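Local coordinates for protein virB8 (Agrobacterium tumefaciens, PDB 2CC3) that is thought to help direct T-DNA transfer to plant cells as a homodimeric inner-membrane component of the type IV secretion system, seen here as its periplasmic domain, at the interface of chains A and B. Sequence-based numbering; all coordinates share one arbitrary frame. Chains: chain A/B, Protein VIRB8.

The interface of chains A and B. Residues chain A 26, 28-29, 70; chain B 26, 28-29, 70.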
ATOM      1  N   ASP A  26      -5.259   6.815   9.486  1.00 15.81           N
ATOM      2  CA  ASP A  26      -5.485   8.081   8.798  1.00 18.80           C
ATOM      3  C   ASP A  26      -6.941   8.036   8.363  1.00 16.83           C
ATOM      4  O   ASP A  26      -7.340   7.113   7.660  1.00 17.63           O
ATOM      5  CB  ASP A  26      -4.537   8.165   7.590  1.00 16.20           C
ATOM      6  CG  ASP A  26      -4.584   9.507   6.888  1.00 19.95           C
ATOM      7  OD1 ASP A  26      -3.999  10.474   7.396  1.00 21.85           O
ATOM      8  OD2 ASP A  26      -5.189   9.599   5.797  1.00 25.79           O
ATOM      9  N   ASP A  28      -8.526   9.351   6.071  1.00 14.70           N
ATOM     10  CA  ASP A  28      -8.622   9.189   4.614  1.00 18.38           C
ATOM     11  C   ASP A  28      -8.370   7.765   4.135  1.00 17.84           C
ATOM     12  O   ASP A  28      -8.950   7.350   3.144  1.00 21.74           O
ATOM     13  CB  ASP A  28      -7.672  10.143   3.882  1.00 16.87           C
ATOM     14  CG  ASP A  28      -8.017  11.601   4.122  1.00 22.06           C
ATOM     15  OD1 ASP A  28      -9.151  11.879   4.589  1.00 22.98           O
ATOM     16  OD2 ASP A  28      -7.155  12.473   3.854  1.00 21.48           O
ATOM     17  N   THR A  29      -7.497   7.030   4.827  1.00 18.78           N
ATOM     18  CA  THR A  29      -7.105   5.665   4.433  1.00 16.01           C
ATOM     19  C   THR A  29      -7.794   4.609   5.277  1.00 17.49           C
ATOM     20  O   THR A  29      -7.548   3.411   5.111  1.00 20.07           O
ATOM     21  CB  THR A  29      -5.604   5.443   4.597  1.00 17.79           C
ATOM     22  OG1 THR A  29      -5.251   5.596   5.976  1.00 19.62           O
ATOM     23  CG2 THR A  29      -4.797   6.412   3.746  1.00 19.92           C
ATOM     24  N   ARG A  70      -3.275  11.156  13.552  1.00 17.67           N
ATOM     25  CA  ARG A  70      -2.805  10.047  12.735  1.00 20.11           C
ATOM     26  C   ARG A  70      -1.811   9.231  13.542  1.00 16.90           C
ATOM     27  O   ARG A  70      -1.178   9.763  14.452  1.00 16.42           O
ATOM     28  CB  ARG A  70      -2.078  10.572  11.495  1.00 22.89           C
ATOM     29  CG  ARG A  70      -2.962  10.891  10.314  1.00 30.55           C
ATOM     30  CD  ARG A  70      -2.375  12.046   9.492  1.00 36.41           C
ATOM     31  NE  ARG A  70      -1.258  11.644   8.632  1.00 40.55           N
ATOM     32  CZ  ARG A  70      -0.961  12.234   7.471  1.00 42.21           C
ATOM     33  NH1 ARG A  70      -1.703  13.248   7.030  1.00 43.58           N
ATOM     34  NH2 ARG A  70       0.079  11.817   6.749  1.00 40.05           N
TER
ATOM     35  N   ASP B  26      -4.230  11.874  -2.301  1.00 15.49           N
ATOM     36  CA  ASP B  26      -4.744  12.412  -1.056  1.00 19.11           C
ATOM     37  C   ASP B  26      -3.618  13.184  -0.393  1.00 16.97           C
ATOM     38  O   ASP B  26      -2.487  12.698  -0.304  1.00 18.26           O
ATOM     39  CB  ASP B  26      -5.214  11.299  -0.117  1.00 22.74           C
ATOM     40  CG  ASP B  26      -6.134  11.817   0.963  1.00 23.03           C
ATOM     41  OD1 ASP B  26      -7.239  11.266   1.077  1.00 27.63           O
ATOM     42  OD2 ASP B  26      -5.783  12.801   1.657  1.00 26.27           O
ATOM     43  N   ASP B  28      -2.941  13.603   2.582  1.00 14.72           N
ATOM     44  CA  ASP B  28      -2.400  12.783   3.674  1.00 18.44           C
ATOM     45  C   ASP B  28      -1.409  11.708   3.200  1.00 17.60           C
ATOM     46  O   ASP B  28      -0.445  11.376   3.881  1.00 21.42           O
ATOM     47  CB  ASP B  28      -3.551  12.149   4.475  1.00 17.05           C
ATOM     48  CG  ASP B  28      -4.327  13.175   5.289  1.00 19.61           C
ATOM     49  OD1 ASP B  28      -3.852  14.320   5.396  1.00 23.22           O
ATOM     50  OD2 ASP B  28      -5.408  12.848   5.824  1.00 19.50           O
ATOM     51  N   THR B  29      -1.643  11.162   2.021  1.00 18.50           N
ATOM     52  CA  THR B  29      -0.767  10.110   1.506  1.00 15.46           C
ATOM     53  C   THR B  29       0.206  10.593   0.407  1.00 17.68           C
ATOM     54  O   THR B  29       0.991   9.790  -0.130  1.00 20.20           O
ATOM     55  CB  THR B  29      -1.595   8.917   1.003  1.00 15.26           C
ATOM     56  OG1 THR B  29      -2.198   9.253  -0.250  1.00  9.92           O
ATOM     57  CG2 THR B  29      -2.683   8.529   2.018  1.00  4.01           C
ATOM     58  N   ARG B  70      -9.804  14.582  -3.648  1.00 17.19           N
ATOM     59  CA  ARG B  70      -9.004  13.386  -3.807  1.00 19.93           C
ATOM     60  C   ARG B  70      -9.346  12.608  -5.073  1.00 16.93           C
ATOM     61  O   ARG B  70     -10.444  12.731  -5.618  1.00 16.45           O
ATOM     62  CB  ARG B  70      -9.035  12.494  -2.533  1.00 22.33           C
ATOM     63  CG  ARG B  70     -10.111  11.418  -2.422  1.00 22.82           C
ATOM     64  CD  ARG B  70      -9.598  10.258  -1.548  1.00 27.48           C
ATOM     65  NE  ARG B  70      -8.664   9.343  -2.246  1.00 33.61           N
ATOM     66  CZ  ARG B  70      -7.731   8.593  -1.643  1.00 36.32           C
ATOM     67  NH1 ARG B  70      -7.567   8.649  -0.318  1.00 36.71           N
ATOM     68  NH2 ARG B  70      -6.939   7.797  -2.356  1.00 34.53           N
TER
HETATM   69  O   HOH W   1      -6.922  15.466   2.731  1.00 19.34           O
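A:Thr29 and B:Thr29 meet methyl to methyl across the two-fold axis of the VirB8 homodimer, CG2 to CG2 at 3.5 Å, the two side chains running antiparallel past one another. Each methyl stands anti to its own carbonyl carbon, which turns OG1 back towards its own loop; A:Thr29 OG1 donates to A:Asp26 O (3.1 Å), while the chain B counterpart is weak. This loop leads into helix 30-39. Outside the methyls lies a cluster of acids. A:Asp28 and B:Asp28 lie nearly perpendicular, their carboxylates almost parallel (16°) and OD2 towards OD2. B:Asp26 OD2 also crowds A:Asp28 OD2. Both approaches are too short for charged carboxylates and doubtful in detail; one or more acids may carry a proton, or the model is imprecise here. Water 1 bridges A:Asp28 OD2 and B:Asp26 OD2. Within chain B, the backbone N of B:Asp28 donates to B:Asp26 OD2 (3.1 Å), from the anti side and tilted 23° out of the carboxylate plane; the chain A equivalent is weak. At the rim Arg70 of strand 69-82 supplies positive charge. A:Arg70, bent at chi2 and chi3, reaches across the interface: NE forms a salt bridge to its own A:Asp26 OD1, and NH1 another to B:Asp28 OD1 (2.9 Å), though its N-H is not aimed there. NH2 adds a weak hydrogen bond to B:Asp28 O. The symmetry falters here: B:Arg70 (chi1 90°) skirts chain A, its NH1 salt-bridged to B:Asp26 OD1 at 3.0 Å.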